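Acyl-ACP thioesterase (Bacteroides thetaiotaomicron, PDB 2ESS) probably hydrolyses the thioester of fatty acyl-[acyl carrier protein], releasing free fatty acid in lipid metabolism, and binds calcium. Local coordinates at residues G9-V14 with A39-S44; T83-V88 with T93-A98; D187-E192 with N226-E231. One frame throughout, in Å; residues are numbered along the deposited sequence. Where two conformers were deposited one is given.

Contact 1 (G9-V14 with A39-S44)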
loop_
_atom_site.group_PDB
_atom_site.type_symbol
_atom_site.label_atom_id
_atom_site.label_comp_id
_atom_site.label_asym_id
_atom_site.label_seq_id
_atom_site.Cartn_x
_atom_site.Cartn_y
_atom_site.Cartn_z
ATOM N N GLY A 9 -14.552 -7.192 -17.111
ATOM C CA GLY A 9 -13.182 -6.775 -17.155
ATOM C C GLY A 9 -12.333 -7.741 -16.346
ATOM O O GLY A 9 -12.690 -8.090 -15.219
ATOM N N THR A 10 -11.184 -8.113 -16.891
ATOM C CA THR A 10 -10.222 -9.014 -16.229
ATOM C C THR A 10 -8.845 -8.371 -16.117
ATOM O O THR A 10 -8.301 -7.901 -17.094
ATOM C CB THR A 10 -10.055 -10.366 -17.020
ATOM O OG1 THR A 10 -11.346 -10.923 -17.318
ATOM C CG2 THR A 10 -9.182 -11.378 -16.220
ATOM N N TYR A 11 -8.273 -8.367 -14.920
ATOM C CA TYR A 11 -7.058 -7.621 -14.625
ATOM C C TYR A 11 -6.082 -8.535 -13.926
ATOM O O TYR A 11 -6.481 -9.295 -13.063
ATOM C CB TYR A 11 -7.396 -6.381 -13.784
ATOM C CG TYR A 11 -8.474 -5.565 -14.466
ATOM C CD1 TYR A 11 -8.195 -4.765 -15.562
ATOM C CD2 TYR A 11 -9.803 -5.685 -14.078
ATOM C CE1 TYR A 11 -9.206 -4.074 -16.209
ATOM C CE2 TYR A 11 -10.822 -4.988 -14.727
ATOM C CZ TYR A 11 -10.524 -4.185 -15.779
ATOM O OH TYR A 11 -11.569 -3.522 -16.395
ATOM N N GLN A 12 -4.828 -8.480 -14.358
ATOM C CA GLN A 12 -3.753 -9.352 -13.888
ATOM C C GLN A 12 -2.844 -8.686 -12.864
ATOM O O GLN A 12 -2.429 -7.535 -13.015
ATOM C CB GLN A 12 -2.863 -9.789 -15.062
ATOM C CG GLN A 12 -3.574 -10.506 -16.183
ATOM C CD GLN A 12 -4.199 -11.784 -15.707
ATOM O OE1 GLN A 12 -3.611 -12.506 -14.894
ATOM N NE2 GLN A 12 -5.415 -12.062 -16.178
ATOM N N PHE A 13 -2.525 -9.424 -11.811
ATOM C CA PHE A 13 -1.651 -8.938 -10.748
ATOM C C PHE A 13 -0.629 -9.981 -10.303
ATOM O O PHE A 13 -0.746 -11.156 -10.614
ATOM C CB PHE A 13 -2.490 -8.530 -9.554
ATOM C CG PHE A 13 -3.504 -7.506 -9.868
ATOM C CD1 PHE A 13 -3.118 -6.189 -10.051
ATOM C CD2 PHE A 13 -4.838 -7.848 -10.037
ATOM C CE1 PHE A 13 -4.061 -5.220 -10.375
ATOM C CE2 PHE A 13 -5.793 -6.874 -10.341
ATOM C CZ PHE A 13 -5.407 -5.568 -10.510
ATOM N N VAL A 14 0.369 -9.519 -9.572
ATOM C CA VAL A 14 1.282 -10.401 -8.837
ATOM C C VAL A 14 1.282 -9.943 -7.380
ATOM O O VAL A 14 1.354 -8.733 -7.123
ATOM C CB VAL A 14 2.710 -10.305 -9.396
ATOM C CG1 VAL A 14 3.659 -11.216 -8.607
ATOM C CG2 VAL A 14 2.731 -10.666 -10.872
ATOM N N ALA A 39 -12.664 -1.763 -10.441
ATOM C CA ALA A 39 -13.951 -1.178 -10.625
ATOM C C ALA A 39 -13.819 0.116 -11.426
ATOM O O ALA A 39 -14.555 0.354 -12.372
ATOM C CB ALA A 39 -14.570 -0.899 -9.249
ATOM N N GLY A 40 -12.853 0.936 -11.019
ATOM C CA GLY A 40 -12.484 2.141 -11.691
ATOM C C GLY A 40 -11.965 1.936 -13.098
ATOM O O GLY A 40 -12.381 2.661 -13.965
ATOM N N PHE A 41 -11.090 0.950 -13.337
ATOM C CA PHE A 41 -10.601 0.685 -14.699
ATOM C C PHE A 41 -11.786 0.331 -15.621
ATOM O O PHE A 41 -11.872 0.765 -16.785
ATOM C CB PHE A 41 -9.619 -0.500 -14.804
ATOM C CG PHE A 41 -8.393 -0.429 -13.887
ATOM C CD1 PHE A 41 -7.735 0.769 -13.624
ATOM C CD2 PHE A 41 -7.870 -1.621 -13.331
ATOM C CE1 PHE A 41 -6.588 0.791 -12.770
ATOM C CE2 PHE A 41 -6.739 -1.614 -12.487
ATOM C CZ PHE A 41 -6.096 -0.406 -12.205
ATOM N N HIS A 42 -12.662 -0.489 -15.088
ATOM C CA HIS A 42 -13.755 -1.092 -15.851
ATOM C C HIS A 42 -14.751 0.014 -16.225
ATOM O O HIS A 42 -15.073 0.161 -17.392
ATOM C CB HIS A 42 -14.401 -2.218 -15.045
ATOM C CG HIS A 42 -15.513 -2.922 -15.750
ATOM N ND1 HIS A 42 -16.818 -2.490 -15.698
ATOM C CD2 HIS A 42 -15.514 -4.041 -16.523
ATOM C CE1 HIS A 42 -17.574 -3.303 -16.428
ATOM N NE2 HIS A 42 -16.807 -4.253 -16.937
ATOM N N ALA A 43 -15.156 0.816 -15.247
ATOM C CA ALA A 43 -16.075 1.933 -15.456
ATOM C C ALA A 43 -15.478 2.979 -16.395
ATOM O O ALA A 43 -16.160 3.444 -17.287
ATOM C CB ALA A 43 -16.478 2.624 -14.119
ATOM N N SER A 44 -14.214 3.343 -16.183
ATOM C CA SER A 44 -13.620 4.436 -16.945
ATOM C C SER A 44 -13.436 4.048 -18.392
ATOM O O SER A 44 -13.742 4.829 -19.287
ATOM C CB SER A 44 -12.296 4.917 -16.336
ATOM O OG SER A 44 -11.420 3.840 -16.118
#

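Contact 2 (T83-V88 with T93-A98)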
loop_
_atom_site.group_PDB
_atom_site.type_symbol
_atom_site.label_atom_id
_atom_site.label_comp_id
_atom_site.label_asym_id
_atom_site.label_seq_id
_atom_site.Cartn_x
_atom_site.Cartn_y
_atom_site.Cartn_z
ATOM N N THR A 83 -14.415 -8.303 -12.862
ATOM C CA THR A 83 -15.444 -7.436 -12.322
ATOM C C THR A 83 -16.473 -7.105 -13.400
ATOM O O THR A 83 -16.174 -7.083 -14.602
ATOM C CB THR A 83 -14.812 -6.151 -11.730
ATOM O OG1 THR A 83 -15.837 -5.407 -11.083
ATOM C CG2 THR A 83 -14.086 -5.324 -12.810
ATOM N N TRP A 84 -17.690 -6.848 -12.946
ATOM C CA TRP A 84 -18.805 -6.604 -13.819
ATOM C C TRP A 84 -19.906 -5.949 -12.994
ATOM O O TRP A 84 -19.928 -6.061 -11.762
ATOM C CB TRP A 84 -19.313 -7.928 -14.438
ATOM C CG TRP A 84 -19.831 -8.902 -13.447
ATOM C CD1 TRP A 84 -21.117 -9.028 -13.013
ATOM C CD2 TRP A 84 -19.067 -9.878 -12.738
ATOM N NE1 TRP A 84 -21.197 -10.017 -12.070
ATOM C CE2 TRP A 84 -19.948 -10.558 -11.888
ATOM C CE3 TRP A 84 -17.711 -10.231 -12.734
ATOM C CZ2 TRP A 84 -19.533 -11.588 -11.064
ATOM C CZ3 TRP A 84 -17.298 -11.240 -11.916
ATOM C CH2 TRP A 84 -18.205 -11.912 -11.084
ATOM N N VAL A 85 -20.791 -5.262 -13.692
ATOM C CA VAL A 85 -21.988 -4.667 -13.132
ATOM C C VAL A 85 -23.103 -5.667 -13.120
ATOM O O VAL A 85 -23.477 -6.185 -14.157
ATOM C CB VAL A 85 -22.426 -3.411 -13.943
ATOM C CG1 VAL A 85 -23.738 -2.799 -13.398
ATOM C CG2 VAL A 85 -21.321 -2.368 -13.921
ATOM N N GLU A 86 -23.639 -5.948 -11.930
ATOM C CA GLU A 86 -24.752 -6.884 -11.789
ATOM C C GLU A 86 -26.099 -6.201 -11.914
ATOM O O GLU A 86 -26.996 -6.718 -12.571
ATOM C CB GLU A 86 -24.675 -7.620 -10.454
ATOM C CG GLU A 86 -25.849 -8.519 -10.239
ATOM C CD GLU A 86 -25.761 -9.272 -8.928
ATOM O OE1 GLU A 86 -25.679 -8.602 -7.861
ATOM O OE2 GLU A 86 -25.792 -10.521 -8.986
ATOM N N ASN A 87 -26.250 -5.051 -11.265
ATOM C CA ASN A 87 -27.505 -4.278 -11.321
ATOM C C ASN A 87 -27.259 -2.798 -11.274
ATOM O O ASN A 87 -26.356 -2.343 -10.602
ATOM C CB ASN A 87 -28.402 -4.581 -10.102
ATOM C CG ASN A 87 -29.167 -5.894 -10.234
ATOM O OD1 ASN A 87 -29.054 -6.764 -9.371
ATOM N ND2 ASN A 87 -29.962 -6.030 -11.310
ATOM N N VAL A 88 -28.136 -2.055 -11.927
ATOM C CA VAL A 88 -28.161 -0.613 -11.838
ATOM C C VAL A 88 -29.574 -0.299 -11.374
ATOM O O VAL A 88 -30.522 -0.390 -12.144
ATOM C CB VAL A 88 -27.841 0.084 -13.188
ATOM C CG1 VAL A 88 -28.044 1.612 -13.083
ATOM C CG2 VAL A 88 -26.392 -0.249 -13.605
ATOM N N THR A 93 -25.776 1.101 -7.522
ATOM C CA THR A 93 -25.266 0.128 -8.474
ATOM C C THR A 93 -24.516 -0.955 -7.734
ATOM O O THR A 93 -23.738 -0.647 -6.834
ATOM C CB THR A 93 -24.331 0.795 -9.495
ATOM O OG1 THR A 93 -25.122 1.684 -10.269
ATOM C CG2 THR A 93 -23.689 -0.219 -10.422
ATOM N N ASP A 94 -24.807 -2.202 -8.089
ATOM C CA ASP A 94 -24.135 -3.370 -7.518
ATOM C C ASP A 94 -23.069 -3.836 -8.516
ATOM O O ASP A 94 -23.385 -4.213 -9.634
ATOM C CB ASP A 94 -25.141 -4.484 -7.235
ATOM C CG ASP A 94 -26.161 -4.103 -6.155
ATOM O OD1 ASP A 94 -25.951 -3.123 -5.377
ATOM O OD2 ASP A 94 -27.209 -4.776 -6.120
ATOM N N ARG A 95 -21.817 -3.772 -8.098
ATOM C CA ARG A 95 -20.687 -4.240 -8.859
ATOM C C ARG A 95 -20.066 -5.445 -8.141
ATOM O O ARG A 95 -19.765 -5.381 -6.942
ATOM C CB ARG A 95 -19.626 -3.176 -8.975
ATOM C CG ARG A 95 -18.313 -3.763 -9.494
ATOM C CD ARG A 95 -17.282 -2.763 -9.844
ATOM N NE ARG A 95 -17.569 -1.874 -10.979
ATOM C CZ ARG A 95 -17.461 -2.174 -12.260
ATOM N NH1 ARG A 95 -17.233 -3.410 -12.668
ATOM N NH2 ARG A 95 -17.692 -1.228 -13.160
ATOM N N ASN A 96 -19.871 -6.531 -8.885
ATOM C CA ASN A 96 -19.381 -7.800 -8.325
ATOM C C ASN A 96 -18.033 -8.125 -8.873
ATOM O O ASN A 96 -17.573 -7.511 -9.874
ATOM C CB ASN A 96 -20.380 -8.914 -8.581
ATOM C CG ASN A 96 -21.685 -8.688 -7.831
ATOM O OD1 ASN A 96 -21.774 -7.830 -6.936
ATOM N ND2 ASN A 96 -22.699 -9.410 -8.221
ATOM N N PHE A 97 -17.374 -9.032 -8.173
ATOM C CA PHE A 97 -15.979 -9.409 -8.451
ATOM C C PHE A 97 -15.772 -10.912 -8.244
ATOM O O PHE A 97 -16.454 -11.554 -7.422
ATOM C CB PHE A 97 -14.984 -8.707 -7.517
ATOM C CG PHE A 97 -15.092 -7.239 -7.491
ATOM C CD1 PHE A 97 -15.965 -6.620 -6.613
ATOM C CD2 PHE A 97 -14.282 -6.453 -8.313
ATOM C CE1 PHE A 97 -16.044 -5.238 -6.568
ATOM C CE2 PHE A 97 -14.363 -5.095 -8.278
ATOM C CZ PHE A 97 -15.256 -4.478 -7.418
ATOM N N ALA A 98 -14.836 -11.462 -9.012
ATOM C CA ALA A 98 -14.307 -12.805 -8.767
ATOM C C ALA A 98 -12.780 -12.662 -8.669
ATOM O O ALA A 98 -12.161 -11.824 -9.330
ATOM C CB ALA A 98 -14.705 -13.762 -9.881
HETATM O O HOH W 1 -23.147 -11.460 -9.999
#

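Contact 3 (D187-E192 with N226-E231)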
loop_
_atom_site.group_PDB
_atom_site.type_symbol
_atom_site.label_atom_id
_atom_site.label_comp_id
_atom_site.label_asym_id
_atom_site.label_seq_id
_atom_site.Cartn_x
_atom_site.Cartn_y
_atom_site.Cartn_z
ATOM N N ASP A 187 -6.016 -4.553 12.341
ATOM C CA ASP A 187 -5.017 -4.456 13.447
ATOM C C ASP A 187 -5.582 -4.634 14.846
ATOM O O ASP A 187 -4.819 -4.744 15.767
ATOM C CB ASP A 187 -4.220 -3.140 13.402
ATOM C CG ASP A 187 -3.211 -3.084 12.216
ATOM O OD1 ASP A 187 -2.772 -4.161 11.768
ATOM O OD2 ASP A 187 -2.853 -1.970 11.746
ATOM N N LEU A 188 -6.902 -4.669 15.016
ATOM C CA LEU A 188 -7.496 -4.927 16.322
ATOM C C LEU A 188 -7.321 -6.374 16.781
ATOM O O LEU A 188 -7.388 -6.631 17.971
ATOM C CB LEU A 188 -9.004 -4.612 16.302
ATOM C CG LEU A 188 -9.371 -3.149 16.066
ATOM C CD1 LEU A 188 -10.829 -3.046 15.686
ATOM C CD2 LEU A 188 -9.009 -2.279 17.318
ATOM N N PHE A 189 -7.106 -7.329 15.865
ATOM C CA PHE A 189 -7.216 -8.742 16.250
ATOM C C PHE A 189 -5.891 -9.339 16.665
ATOM O O PHE A 189 -4.876 -9.012 16.081
ATOM C CB PHE A 189 -7.845 -9.562 15.143
ATOM C CG PHE A 189 -9.198 -9.082 14.795
ATOM C CD1 PHE A 189 -10.278 -9.423 15.587
ATOM C CD2 PHE A 189 -9.377 -8.203 13.755
ATOM C CE1 PHE A 189 -11.513 -8.949 15.306
ATOM C CE2 PHE A 189 -10.618 -7.705 13.466
ATOM C CZ PHE A 189 -11.688 -8.079 14.234
ATOM N N PRO A 190 -5.915 -10.231 17.678
ATOM C CA PRO A 190 -4.700 -10.804 18.208
ATOM C C PRO A 190 -3.998 -11.648 17.173
ATOM O O PRO A 190 -4.644 -12.302 16.343
ATOM C CB PRO A 190 -5.161 -11.661 19.397
ATOM C CG PRO A 190 -6.601 -11.763 19.310
ATOM C CD PRO A 190 -7.117 -10.703 18.374
ATOM N N ILE A 191 -2.683 -11.619 17.238
ATOM C CA ILE A 191 -1.867 -12.295 16.271
ATOM C C ILE A 191 -2.114 -13.828 16.289
ATOM O O ILE A 191 -2.022 -14.469 15.233
ATOM C CB ILE A 191 -0.364 -11.903 16.458
ATOM C CG1 ILE A 191 0.317 -11.706 15.100
ATOM C CG2 ILE A 191 0.380 -12.911 17.312
ATOM C CD1 ILE A 191 -0.055 -10.382 14.361
ATOM N N GLU A 192 -2.465 -14.388 17.460
ATOM C CA GLU A 192 -2.801 -15.818 17.588
ATOM C C GLU A 192 -3.965 -16.214 16.685
ATOM O O GLU A 192 -4.040 -17.348 16.241
ATOM C CB GLU A 192 -3.125 -16.184 19.046
ATOM N N ASN A 226 -15.929 -16.868 16.181
ATOM C CA ASN A 226 -15.289 -16.532 14.911
ATOM C C ASN A 226 -15.831 -15.299 14.220
ATOM O O ASN A 226 -15.288 -14.882 13.186
ATOM C CB ASN A 226 -15.404 -17.743 13.992
ATOM C CG ASN A 226 -14.426 -18.853 14.374
ATOM O OD1 ASN A 226 -13.295 -18.584 14.797
ATOM N ND2 ASN A 226 -14.870 -20.103 14.248
ATOM N N GLU A 227 -16.891 -14.708 14.776
ATOM C CA GLU A 227 -17.549 -13.564 14.139
ATOM C C GLU A 227 -17.473 -12.318 15.016
ATOM O O GLU A 227 -17.882 -12.336 16.181
ATOM C CB GLU A 227 -18.984 -13.887 13.822
ATOM C CG GLU A 227 -19.681 -12.769 13.031
ATOM C CD GLU A 227 -21.033 -13.179 12.449
ATOM O OE1 GLU A 227 -21.259 -14.405 12.270
ATOM O OE2 GLU A 227 -21.872 -12.269 12.175
ATOM N N PHE A 228 -16.975 -11.239 14.424
ATOM C CA PHE A 228 -16.791 -9.988 15.110
ATOM C C PHE A 228 -17.476 -8.870 14.364
ATOM O O PHE A 228 -17.366 -8.755 13.156
ATOM C CB PHE A 228 -15.310 -9.662 15.214
ATOM C CG PHE A 228 -14.518 -10.692 15.927
ATOM C CD1 PHE A 228 -14.095 -11.832 15.280
ATOM C CD2 PHE A 228 -14.192 -10.526 17.256
ATOM C CE1 PHE A 228 -13.346 -12.777 15.956
ATOM C CE2 PHE A 228 -13.440 -11.471 17.916
ATOM C CZ PHE A 228 -13.031 -12.602 17.263
ATOM N N HIS A 229 -18.170 -8.012 15.092
ATOM C CA HIS A 229 -18.751 -6.818 14.477
ATOM C C HIS A 229 -18.054 -5.619 15.081
ATOM O O HIS A 229 -17.904 -5.540 16.290
ATOM C CB HIS A 229 -20.247 -6.721 14.722
ATOM C CG HIS A 229 -21.045 -7.834 14.126
ATOM N ND1 HIS A 229 -22.422 -7.866 14.183
ATOM C CD2 HIS A 229 -20.672 -8.960 13.471
ATOM C CE1 HIS A 229 -22.859 -8.964 13.593
ATOM N NE2 HIS A 229 -21.818 -9.648 13.156
ATOM N N VAL A 230 -17.630 -4.700 14.225
ATOM C CA VAL A 230 -16.804 -3.584 14.595
ATOM C C VAL A 230 -17.494 -2.293 14.120
ATOM O O VAL A 230 -18.087 -2.225 13.028
ATOM C CB VAL A 230 -15.357 -3.714 14.020
ATOM C CG1 VAL A 230 -14.522 -2.477 14.381
ATOM C CG2 VAL A 230 -14.678 -5.023 14.486
ATOM N N GLU A 231 -17.449 -1.290 14.980
ATOM C CA GLU A 231 -17.907 0.041 14.660
ATOM C C GLU A 231 -16.753 0.989 14.940
ATOM O O GLU A 231 -16.093 0.852 15.954
ATOM C CB GLU A 231 -19.127 0.372 15.527
ATOM C CG GLU A 231 -19.889 1.593 15.143
ATOM C CD GLU A 231 -21.254 1.672 15.867
ATOM O OE1 GLU A 231 -21.265 1.990 17.076
ATOM O OE2 GLU A 231 -22.306 1.419 15.216
#

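Contact 1 (G9-V14 with A39-S44)
In the N-terminal hotdog domain of this thioesterase, the long helix 28-45 lies against the antiparallel sheet, and Tyr11 of the outermost strand 9-14 meets Phe41 and His42 near the end of that helix. The segment axes come within 9.0 Å and run at 135° to each other. Tyr11 does most of the work for the strand. Its CG lies anti to the carbonyl carbon (chi1 -53°), which sends the ring toward the helix. Phe41 covers one face of that ring, CD2 standing above the plane toward the rim, and its CB touches Tyr11 CE1 at 3.9 Å. The two side chains slide past each other in opposite directions, and the ring planes meet obliquely, at 59°. The phenol then reaches the helix backbone, where Tyr11 OH rests 3.3 Å from His42 CA. It is close to His42 N too, but the angle is too poor for a hydrogen bond, so this end of the contact is held by close packing. A long aromatic side chain suits the place because it spans the distance between strand and helix. His42, its CG anti to the backbone N, places its imidazole beside Gly9, with CD2 3.3 Å from Gly9 N. Glycine fits here because a CB would collide with both His42 CD2 and Tyr11 OH. Both imidazole nitrogens have partners nearby: NE2 bonds to Lys7 O and ND1 to Arg95 NH2. Within the sheet, strand 9-14 pairs with strand 78-88 through backbone bonds from Gly9 to Thr83 and Tyr11 to Val81, while Ala39 of the helix packs on Arg95 and Phe97 of strand 92-100.

Contact 2 (T83-V88 with T93-A98)
Strands 78-88 and 92-100 form an antiparallel beta hairpin of the N-terminal hotdog sheet, interrupted by a classic beta bulge in which Glu86 and Asn87 both face Asp94. Among the backbone bonds, Glu86 N donates to Asp94 O at 2.9 Å and Asn87 N adds a weak one to the same oxygen. Trp84 and Asn96 make a hydrogen-bonded pair, Asn96 N donating to Trp84 O at 2.9 Å.

Polar side chains reinforce the pairing on the face of Thr83 and Arg95. Threonine suits position 83 because its hydroxyl both gives and takes: Thr83 OG1 donates to Asn96 O at 3.0 Å and accepts from Arg95 NH1 at 2.9 Å. The arginine chain, bent at chi3 (-66°), brings NH1 back to that hydroxyl, while NH2 bonds to His42 ND1 on helix 28-45. A leucine in place of Arg95 would probably leave Thr83 OG1 without its donor and His42 ND1 without its partner. On the opposite face of the sheet, Glu86 OE1 forms a salt bridge with Arg111.

Van der Waals contacts include Val85 CG2, which lies over one face of the Arg95 guanidinium, and, on the other side of the sheet, Asn96 CB, which packs 3.4 Å above the indole plane of Trp84. At the indole edge, one water accepts from Trp84 NE1 at 3.2 Å and from Asn96 ND2 at 2.8 Å.

Contact 3 (D187-E192 with N226-E231)
A small aromatic and aliphatic cluster in the C-terminal hotdog domain joins the turn after helix 178-186 to strand 227-234, with Phe189 and Leu188 meeting Phe228 and Val230. At its centre is a T-shaped (edge-to-face) pair. The edge of Phe189 is directed at the face of Phe228, the centroids lying 5.0 Å apart and the planes 70° apart. The atom that makes the approach is Phe189 CE1, which sits 3.5 Å from Phe228 CG, above the ring and displaced toward its rim. Both phenylalanines have CG anti to the carbonyl carbon (chi1 -59° in each), and their side chains slide past each other in opposite directions as they span the 9.7 Å between Phe189 CA and Phe228 CA. Beside this pair, Phe189 CZ comes within 4.3 Å of Val230 CG2, and Leu188 CD1 meets Val230 CG1 tip to tip at 4.0 Å. Val230 thus offers one methyl to each of two neighbours, a division of labour for which a beta-branched residue is well suited. Phe228 and Val230, two positions apart on the strand, both point toward the turn, whereas His229 between them points away and donates from NE2 to Glu227 OE2. Other residues extend the cluster: Phe247 makes an edge-to-face contact with Phe189, and Leu193 of helix 191-196 touches Phe228. No hydrogen bond crosses between 187-192 and 226-231. The attachment of the turn to the strand therefore rests on burial of apolar surface and on ring geometry, in which the weakly positive C-H edge of Phe189 is probably attracted to the electron-rich face of Phe228.

In the fold
Along the chain the three contacts follow one another in series: contact 1 closes before contact 2 opens, and contact 3 comes last. Contacts 1 and 2, with centres about 12 Å apart, belong to the N-terminal hotdog domain and touch directly, since strands 9-14 and 78-88 are sheet neighbours and helix 28-45 reaches both. Contact 3 lies in the C-terminal hotdog domain, its centre about 30 Å from that of contact 1 and 28 Å from that of contact 2, across the centre of the chain. One continuous antiparallel sheet nevertheless serves all three, consistent with a tandem of two hotdog domains joined edge to edge within one subunit.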